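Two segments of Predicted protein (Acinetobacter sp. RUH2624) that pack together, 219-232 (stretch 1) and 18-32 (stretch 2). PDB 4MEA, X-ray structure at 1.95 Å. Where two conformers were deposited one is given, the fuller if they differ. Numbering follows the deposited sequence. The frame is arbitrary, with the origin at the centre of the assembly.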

ATOM      1  N   THR A 219     -24.650  -3.976  -2.405  1.00 12.40           N
ATOM      2  CA  THR A 219     -25.062  -4.950  -3.404  1.00 14.08           C
ATOM      3  C   THR A 219     -24.265  -4.751  -4.680  1.00 16.75           C
ATOM      4  O   THR A 219     -23.623  -3.715  -4.866  1.00 11.92           O
ATOM      5  CB  THR A 219     -26.555  -4.790  -3.740  1.00 14.14           C
ATOM      6  OG1 THR A 219     -26.765  -3.515  -4.369  1.00 17.87           O
ATOM      7  CG2 THR A 219     -27.383  -4.867  -2.481  1.00 17.35           C
ATOM      8  N   PRO A 220     -24.300  -5.748  -5.574  1.00 19.73           N
ATOM      9  CA  PRO A 220     -23.553  -5.604  -6.825  1.00 11.84           C
ATOM     10  C   PRO A 220     -24.018  -4.388  -7.642  1.00 13.38           C
ATOM     11  O   PRO A 220     -23.185  -3.741  -8.291  1.00 13.24           O
ATOM     12  CB  PRO A 220     -23.855  -6.914  -7.563  1.00 19.34           C
ATOM     13  CG  PRO A 220     -24.109  -7.904  -6.457  1.00 20.18           C
ATOM     14  CD  PRO A 220     -24.813  -7.117  -5.378  1.00 17.28           C
ATOM     15  N   GLU A 221     -25.312  -4.071  -7.596  1.00  9.45           N
ATOM     16  CA  GLU A 221     -25.843  -2.941  -8.373  1.00 13.89           C
ATOM     17  C   GLU A 221     -25.460  -1.600  -7.770  1.00 11.68           C
ATOM     18  O   GLU A 221     -25.137  -0.660  -8.500  1.00 14.51           O
ATOM     19  CB  GLU A 221     -27.366  -3.023  -8.535  1.00 21.12           C
ATOM     20  CG  GLU A 221     -28.037  -1.679  -8.859  1.00 32.84           C
ATOM     21  CD  GLU A 221     -27.642  -1.114 -10.221  1.00 40.18           C
ATOM     22  OE1 GLU A 221     -27.111  -1.878 -11.058  1.00 41.39           O
ATOM     23  OE2 GLU A 221     -27.863   0.097 -10.456  1.00 35.17           O
ATOM     24  N   LEU A 222     -25.511  -1.496  -6.442  1.00 12.60           N
ATOM     25  CA  LEU A 222     -25.032  -0.279  -5.786  1.00 13.86           C
ATOM     26  C   LEU A 222     -23.535  -0.093  -6.064  1.00 12.38           C
ATOM     27  O   LEU A 222     -23.078   1.012  -6.362  1.00 14.50           O
ATOM     28  CB  LEU A 222     -25.306  -0.299  -4.279  1.00 12.81           C
ATOM     29  CG  LEU A 222     -24.733   0.915  -3.530  1.00 15.10           C
ATOM     30  CD1 LEU A 222     -25.346   2.229  -4.014  1.00 13.30           C
ATOM     31  CD2 LEU A 222     -24.931   0.772  -2.028  1.00 15.49           C
ATOM     32  N   LEU A 223     -22.769  -1.177  -5.976  1.00  9.86           N
ATOM     33  CA  LEU A 223     -21.345  -1.087  -6.261  1.00  9.94           C
ATOM     34  C   LEU A 223     -21.096  -0.626  -7.698  1.00 11.09           C
ATOM     35  O   LEU A 223     -20.253   0.241  -7.935  1.00 12.35           O
ATOM     36  CB  LEU A 223     -20.624  -2.406  -5.938  1.00  8.41           C
ATOM     37  CG  LEU A 223     -20.461  -2.704  -4.437  1.00 14.18           C
ATOM     38  CD1 LEU A 223     -20.002  -4.149  -4.190  1.00  6.08           C
ATOM     39  CD2 LEU A 223     -19.506  -1.711  -3.753  1.00 12.89           C
ATOM     40  N   ALA A 224     -21.831  -1.187  -8.656  1.00 10.57           N
ATOM     41  CA  ALA A 224     -21.696  -0.764 -10.048  1.00  9.34           C
ATOM     42  C   ALA A 224     -21.930   0.746 -10.205  1.00 11.12           C
ATOM     43  O   ALA A 224     -21.219   1.424 -10.955  1.00  8.59           O
ATOM     44  CB  ALA A 224     -22.648  -1.562 -10.957  1.00  8.02           C
ATOM     45  N   GLU A 225     -22.912   1.269  -9.476  1.00  8.77           N
ATOM     46  CA  GLU A 225     -23.215   2.709  -9.500  1.00 11.32           C
ATOM     47  C   GLU A 225     -22.109   3.562  -8.877  1.00 14.84           C
ATOM     48  O   GLU A 225     -21.806   4.651  -9.372  1.00 11.82           O
ATOM     49  CB  GLU A 225     -24.536   2.990  -8.785  1.00  7.64           C
ATOM     50  CG  GLU A 225     -25.725   2.385  -9.477  1.00 11.42           C
ATOM     51  CD  GLU A 225     -27.021   2.691  -8.761  1.00 23.58           C
ATOM     52  OE1 GLU A 225     -26.997   3.494  -7.803  1.00 27.81           O
ATOM     53  OE2 GLU A 225     -28.059   2.130  -9.164  1.00 27.49           O
ATOM     54  N   LEU A 226     -21.520   3.067  -7.790  1.00  9.57           N
ATOM     55  CA  LEU A 226     -20.413   3.759  -7.130  1.00  8.70           C
ATOM     56  C   LEU A 226     -19.106   3.679  -7.921  1.00  6.91           C
ATOM     57  O   LEU A 226     -18.272   4.583  -7.855  1.00 11.65           O
ATOM     58  CB  LEU A 226     -20.190   3.199  -5.720  1.00  7.60           C
ATOM     59  CG  LEU A 226     -21.358   3.481  -4.775  1.00 14.03           C
ATOM     60  CD1 LEU A 226     -21.169   2.779  -3.441  1.00  9.57           C
ATOM     61  CD2 LEU A 226     -21.488   4.988  -4.591  1.00 15.17           C
ATOM     62  N   ILE A 227     -18.931   2.599  -8.672  1.00  6.18           N
ATOM     63  CA  ILE A 227     -17.658   2.347  -9.342  1.00  8.01           C
ATOM     64  C   ILE A 227     -17.603   2.899 -10.766  1.00 11.45           C
ATOM     65  O   ILE A 227     -16.540   3.306 -11.241  1.00 10.88           O
ATOM     66  CB  ILE A 227     -17.301   0.848  -9.299  1.00 10.31           C
ATOM     67  CG1 ILE A 227     -17.152   0.414  -7.836  1.00  9.18           C
ATOM     68  CG2 ILE A 227     -16.024   0.583 -10.087  1.00  7.28           C
ATOM     69  CD1 ILE A 227     -17.058  -1.103  -7.613  1.00  5.82           C
ATOM     70  N   GLU A 228     -18.753   2.943 -11.437  1.00  6.58           N
ATOM     71  CA  GLU A 228     -18.814   3.497 -12.787  1.00  9.53           C
ATOM     72  C   GLU A 228     -18.092   4.840 -12.915  1.00  9.58           C
ATOM     73  O   GLU A 228     -17.428   5.085 -13.931  1.00  8.46           O
ATOM     74  CB  GLU A 228     -20.267   3.600 -13.288  1.00 11.72           C
ATOM     75  CG  GLU A 228     -20.408   4.158 -14.710  1.00  9.21           C
ATOM     76  CD  GLU A 228     -20.572   5.670 -14.756  1.00 12.02           C
ATOM     77  OE1 GLU A 228     -20.800   6.290 -13.691  1.00 11.31           O
ATOM     78  OE2 GLU A 228     -20.478   6.242 -15.868  1.00 12.31           O
ATOM     79  N   PRO A 229     -18.202   5.715 -11.893  1.00  6.14           N
ATOM     80  CA  PRO A 229     -17.536   7.021 -12.018  1.00 10.04           C
ATOM     81  C   PRO A 229     -16.011   6.932 -11.955  1.00 16.09           C
ATOM     82  O   PRO A 229     -15.325   7.904 -12.286  1.00  8.35           O
ATOM     83  CB  PRO A 229     -18.071   7.808 -10.812  1.00 13.63           C
ATOM     84  CG  PRO A 229     -19.364   7.138 -10.464  1.00 13.94           C
ATOM     85  CD  PRO A 229     -19.098   5.675 -10.724  1.00 10.41           C
ATOM     86  N   TYR A 230     -15.496   5.771 -11.555  1.00 10.70           N
ATOM     87  CA  TYR A 230     -14.052   5.557 -11.398  1.00  6.09           C
ATOM     88  C   TYR A 230     -13.571   4.424 -12.309  1.00 12.31           C
ATOM     89  O   TYR A 230     -12.634   3.696 -11.976  1.00 15.67           O
ATOM     90  CB  TYR A 230     -13.724   5.213  -9.934  1.00  8.68           C
ATOM     91  CG  TYR A 230     -13.871   6.388  -9.001  1.00  7.11           C
ATOM     92  CD1 TYR A 230     -12.787   7.226  -8.728  1.00 10.19           C
ATOM     93  CD2 TYR A 230     -15.097   6.679  -8.403  1.00 10.45           C
ATOM     94  CE1 TYR A 230     -12.919   8.323  -7.886  1.00  9.74           C
ATOM     95  CE2 TYR A 230     -15.240   7.772  -7.558  1.00  9.82           C
ATOM     96  CZ  TYR A 230     -14.156   8.586  -7.302  1.00  7.25           C
ATOM     97  OH  TYR A 230     -14.298   9.669  -6.463  1.00  8.40           O
ATOM     98  N   SER A 231     -14.215   4.275 -13.464  1.00 12.25           N
ATOM     99  CA  SER A 231     -13.999   3.093 -14.284  1.00 11.49           C
ATOM    100  C   SER A 231     -13.094   3.330 -15.490  1.00 12.13           C
ATOM    101  O   SER A 231     -12.899   2.418 -16.293  1.00 19.09           O
ATOM    102  CB  SER A 231     -15.337   2.505 -14.737  1.00  7.06           C
ATOM    103  OG  SER A 231     -16.064   3.436 -15.538  1.00 11.43           O
ATOM    104  N   THR A 232     -12.547   4.537 -15.620  1.00  9.60           N
ATOM    105  CA  THR A 232     -11.648   4.854 -16.726  1.00 13.43           C
ATOM    106  C   THR A 232     -10.315   5.417 -16.236  1.00 19.37           C
ATOM    107  O   THR A 232     -10.243   5.985 -15.141  1.00 13.82           O
ATOM    108  CB  THR A 232     -12.305   5.850 -17.715  1.00 13.17           C
ATOM    109  OG1 THR A 232     -12.801   6.977 -16.989  1.00 14.13           O
ATOM    110  CG2 THR A 232     -13.481   5.191 -18.436  1.00 14.66           C
TER
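Stretch 2 (18-32) QMFNKVKSNGLGQYA

Glu228 is the polar centre of the contact. Its carboxylate takes two hydrogen bonds from stretch 2. Tyr31 OH donates to Glu228 OE2 at 2.5 Å, a very short bond, and the oxygen lies near the plane of the tyrosine ring, at its edge. Gln30 NE2 donates to Glu228 OE1 at 3.0 Å.

Waters extend this network. Water 2 accepts from Gln30 N (2.9 Å) and donates to Glu225 O (2.7 Å) and Glu228 OE1 (2.9 Å). Water 3 accepts from Gln30 NE2 and donates to Pro229 O, both at 3.0 Å. Water 1 donates to Met19 O (3.1 Å) and Glu221 OE1 (3.0 Å), so it joins the two helices.

Stretch 2 begins as a helix, 18-25, that enters from earlier in the chain. Its axis crosses helix 220-227 at -74°, with a closest approach of 9.0 Å. The helix closes in a Schellman motif at Gly27, which has positive phi. The chain then runs through Leu28 and Gly29 into a 3-10 segment, 30-31, which brings Gln30 and Tyr31 to Glu228.

Gly29 lies close to the first helix: its CA is 4.6 Å from Glu225 CA. A CB here would point toward stretch 1 and come within 3.2 Å of Glu225 CB, which is tight. Its positive phi also favours glycine. Leu28 CD1 reaches Glu221 OE2 at 3.6 Å.

Apolar packing lies between the helices. Met19 CE sits 3.9 Å from Ala224 CB and 4.3 Å from Pro220 CB. Val23 CG2 is 4.2 Å from Ala224 CB and 4.0 Å from Glu225 CG. The buried Phe20 ring touches Ile227 CG2 through CZ (3.7 Å) and Ser231 CB through CD2 (3.7 Å). Together the stretches bury 693 Å².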

ATOM      1  N   GLN A  18     -20.278  -3.902 -18.790  1.00 10.68           N
ATOM      2  CA  GLN A  18     -21.681  -3.839 -19.223  1.00 16.13           C
ATOM      3  C   GLN A  18     -22.569  -3.292 -18.105  1.00 14.33           C
ATOM      4  O   GLN A  18     -23.527  -2.560 -18.362  1.00 10.48           O
ATOM      5  CB  GLN A  18     -22.182  -5.218 -19.679  1.00 17.36           C
ATOM      6  CG  GLN A  18     -21.484  -5.776 -20.910  1.00 27.09           C
ATOM      7  CD  GLN A  18     -21.678  -7.280 -21.058  1.00 51.86           C
ATOM      8  OE1 GLN A  18     -22.605  -7.862 -20.488  1.00 53.53           O
ATOM      9  NE2 GLN A  18     -20.790  -7.918 -21.814  1.00 63.46           N
ATOM     10  N   MET A  19     -22.253  -3.655 -16.865  1.00  8.80           N
ATOM     11  CA  MET A  19     -22.901  -3.046 -15.701  1.00 10.09           C
ATOM     12  C   MET A  19     -22.693  -1.525 -15.705  1.00 13.41           C
ATOM     13  O   MET A  19     -23.646  -0.762 -15.525  1.00 14.98           O
ATOM     14  CB  MET A  19     -22.364  -3.646 -14.388  1.00  6.48           C
ATOM     15  CG  MET A  19     -22.601  -5.148 -14.221  1.00 15.74           C
ATOM     16  SD  MET A  19     -22.000  -5.808 -12.626  1.00 23.31           S
ATOM     17  CE  MET A  19     -23.326  -5.331 -11.515  1.00 35.12           C
ATOM     18  N   PHE A  20     -21.448  -1.093 -15.906  1.00  8.63           N
ATOM     19  CA  PHE A  20     -21.120   0.329 -15.928  1.00 11.34           C
ATOM     20  C   PHE A  20     -21.881   1.027 -17.057  1.00 11.63           C
ATOM     21  O   PHE A  20     -22.403   2.127 -16.875  1.00 10.88           O
ATOM     22  CB  PHE A  20     -19.610   0.560 -16.120  1.00  9.23           C
ATOM     23  CG  PHE A  20     -18.738  -0.065 -15.050  1.00 10.73           C
ATOM     24  CD1 PHE A  20     -19.219  -0.277 -13.768  1.00  8.24           C
ATOM     25  CD2 PHE A  20     -17.428  -0.438 -15.341  1.00 11.05           C
ATOM     26  CE1 PHE A  20     -18.411  -0.843 -12.787  1.00 12.42           C
ATOM     27  CE2 PHE A  20     -16.606  -1.015 -14.363  1.00  8.78           C
ATOM     28  CZ  PHE A  20     -17.101  -1.215 -13.087  1.00 11.11           C
ATOM     29  N   ASN A  21     -21.932   0.390 -18.223  1.00  8.14           N
ATOM     30  CA  ASN A  21     -22.625   0.962 -19.379  1.00 11.78           C
ATOM     31  C   ASN A  21     -24.111   1.122 -19.127  1.00 14.29           C
ATOM     32  O   ASN A  21     -24.733   2.086 -19.586  1.00 13.79           O
ATOM     33  CB  ASN A  21     -22.443   0.089 -20.614  1.00  9.63           C
ATOM     34  CG  ASN A  21     -21.023   0.073 -21.119  1.00 14.50           C
ATOM     35  OD1 ASN A  21     -20.197   0.902 -20.736  1.00 15.19           O
ATOM     36  ND2 ASN A  21     -20.733  -0.874 -22.004  1.00 16.68           N
ATOM     37  N   LYS A  22     -24.685   0.152 -18.423  1.00 10.76           N
ATOM     38  CA  LYS A  22     -26.090   0.202 -18.053  1.00 14.45           C
ATOM     39  C   LYS A  22     -26.372   1.343 -17.074  1.00 17.24           C
ATOM     40  O   LYS A  22     -27.396   2.026 -17.179  1.00 15.83           O
ATOM     41  CB  LYS A  22     -26.533  -1.136 -17.452  1.00 22.04           C
ATOM     42  CG  LYS A  22     -27.945  -1.138 -16.885  1.00 37.72           C
ATOM     43  CD  LYS A  22     -28.296  -2.486 -16.268  1.00 49.69           C
ATOM     44  CE  LYS A  22     -29.687  -2.477 -15.654  1.00 56.61           C
ATOM     45  NZ  LYS A  22     -30.007  -3.784 -15.010  1.00 60.47           N
ATOM     46  N   VAL A  23     -25.469   1.542 -16.117  1.00 10.08           N
ATOM     47  CA  VAL A  23     -25.607   2.647 -15.174  1.00  6.74           C
ATOM     48  C   VAL A  23     -25.664   3.961 -15.944  1.00  8.22           C
ATOM     49  O   VAL A  23     -26.557   4.789 -15.734  1.00 11.53           O
ATOM     50  CB  VAL A  23     -24.441   2.677 -14.147  1.00 10.54           C
ATOM     51  CG1 VAL A  23     -24.404   4.008 -13.416  1.00  8.92           C
ATOM     52  CG2 VAL A  23     -24.564   1.502 -13.150  1.00  8.21           C
ATOM     53  N   LYS A  24     -24.726   4.148 -16.860  1.00  8.27           N
ATOM     54  CA  LYS A  24     -24.690   5.390 -17.630  1.00 10.47           C
ATOM     55  C   LYS A  24     -25.900   5.558 -18.576  1.00 12.15           C
ATOM     56  O   LYS A  24     -26.554   6.607 -18.582  1.00 15.58           O
ATOM     57  CB  LYS A  24     -23.367   5.500 -18.395  1.00 15.29           C
ATOM     58  CG  LYS A  24     -23.169   6.836 -19.071  1.00 18.53           C
ATOM     59  CD  LYS A  24     -21.736   6.994 -19.535  1.00 23.58           C
ATOM     60  CE  LYS A  24     -21.532   8.332 -20.239  1.00 29.65           C
ATOM     61  NZ  LYS A  24     -20.121   8.502 -20.700  1.00 28.34           N
ATOM     62  N   SER A  25     -26.219   4.525 -19.349  1.00 13.67           N
ATOM     63  CA  SER A  25     -27.311   4.605 -20.320  0.56 14.59           C
ATOM     64  C   SER A  25     -28.687   4.743 -19.663  1.00 16.35           C
ATOM     65  O   SER A  25     -29.608   5.319 -20.249  1.00 18.49           O
ATOM     66  CB  SER A  25     -27.284   3.399 -21.269  0.56 12.74           C
ATOM     67  OG  SER A  25     -26.073   3.362 -22.014  0.56 11.75           O
ATOM     68  N   ASN A  26     -28.834   4.209 -18.454  1.00 10.57           N
ATOM     69  CA  ASN A  26     -30.103   4.317 -17.732  1.00  8.55           C
ATOM     70  C   ASN A  26     -30.180   5.548 -16.836  1.00 16.03           C
ATOM     71  O   ASN A  26     -31.181   5.760 -16.154  1.00 17.74           O
ATOM     72  CB  ASN A  26     -30.371   3.059 -16.901  1.00 15.80           C
ATOM     73  CG  ASN A  26     -30.716   1.856 -17.759  1.00 25.90           C
ATOM     74  OD1 ASN A  26     -31.325   1.989 -18.817  1.00 27.24           O
ATOM     75  ND2 ASN A  26     -30.328   0.675 -17.305  1.00 35.35           N
ATOM     76  N   GLY A  27     -29.123   6.361 -16.846  1.00 11.60           N
ATOM     77  CA  GLY A  27     -29.051   7.534 -15.986  1.00 13.80           C
ATOM     78  C   GLY A  27     -29.152   7.226 -14.496  1.00 17.21           C
ATOM     79  O   GLY A  27     -29.840   7.928 -13.747  1.00 14.75           O
ATOM     80  N   LEU A  28     -28.458   6.177 -14.058  1.00 12.02           N
ATOM     81  CA  LEU A  28     -28.464   5.781 -12.648  1.00 11.55           C
ATOM     82  C   LEU A  28     -27.230   6.345 -11.943  1.00  8.20           C
ATOM     83  O   LEU A  28     -26.411   7.017 -12.563  1.00  9.87           O
ATOM     84  CB  LEU A  28     -28.468   4.257 -12.539  1.00 13.23           C
ATOM     85  CG  LEU A  28     -29.537   3.499 -13.336  1.00 15.74           C
ATOM     86  CD1 LEU A  28     -29.478   2.016 -13.001  1.00 23.19           C
ATOM     87  CD2 LEU A  28     -30.937   4.057 -13.077  1.00 20.55           C
ATOM     88  N   GLY A  29     -27.085   6.067 -10.655  1.00  9.15           N
ATOM     89  CA  GLY A  29     -25.867   6.444  -9.949  1.00 10.45           C
ATOM     90  C   GLY A  29     -25.587   7.938  -9.958  1.00 11.53           C
ATOM     91  O   GLY A  29     -26.447   8.736  -9.570  1.00 15.29           O
ATOM     92  N   GLN A  30     -24.387   8.323 -10.393  1.00 12.60           N
ATOM     93  CA  GLN A  30     -23.997   9.736 -10.366  1.00  7.27           C
ATOM     94  C   GLN A  30     -24.849  10.597 -11.298  1.00  9.80           C
ATOM     95  O   GLN A  30     -24.858  11.827 -11.185  1.00  7.17           O
ATOM     96  CB  GLN A  30     -22.508   9.924 -10.695  1.00 13.01           C
ATOM     97  CG  GLN A  30     -22.093   9.511 -12.114  1.00 12.27           C
ATOM     98  CD  GLN A  30     -20.676   9.932 -12.451  1.00 12.81           C
ATOM     99  OE1 GLN A  30     -20.164  10.920 -11.920  1.00 13.25           O
ATOM    100  NE2 GLN A  30     -20.031   9.181 -13.339  1.00  8.70           N
ATOM    101  N   TYR A  31     -25.566   9.951 -12.212  1.00 10.80           N
ATOM    102  CA  TYR A  31     -26.363  10.680 -13.199  1.00 16.90           C
ATOM    103  C   TYR A  31     -27.814  10.818 -12.753  1.00 20.14           C
ATOM    104  O   TYR A  31     -28.615  11.452 -13.433  1.00 15.61           O
ATOM    105  CB  TYR A  31     -26.318   9.973 -14.558  1.00 13.39           C
ATOM    106  CG  TYR A  31     -24.925   9.601 -15.019  1.00 13.38           C
ATOM    107  CD1 TYR A  31     -24.079  10.557 -15.568  1.00  6.44           C
ATOM    108  CD2 TYR A  31     -24.464   8.288 -14.917  1.00 11.03           C
ATOM    109  CE1 TYR A  31     -22.797  10.220 -15.992  1.00 11.65           C
ATOM    110  CE2 TYR A  31     -23.190   7.937 -15.345  1.00 10.87           C
ATOM    111  CZ  TYR A  31     -22.358   8.913 -15.879  1.00 13.97           C
ATOM    112  OH  TYR A  31     -21.092   8.582 -16.302  1.00  8.67           O
ATOM    113  N   ALA A  32     -28.152  10.205 -11.621  1.00 16.25           N
ATOM    114  CA  ALA A  32     -29.522  10.241 -11.118  1.00 15.63           C
ATOM    115  C   ALA A  32     -29.680  11.284 -10.020  1.00 16.41           C
ATOM    116  O   ALA A  32     -29.007  11.221  -8.995  1.00 13.82           O
ATOM    117  CB  ALA A  32     -29.950   8.866 -10.608  1.00 13.29           C
TER
HETATM  118  O   HOH W   1     -25.942  -2.002 -13.848  1.00 22.15           O
HETATM  119  O   HOH W   2     -22.535   6.326 -11.396  1.00  8.41           O
HETATM  120  O   HOH W   3     -17.085   9.732 -13.820  1.00 11.37           O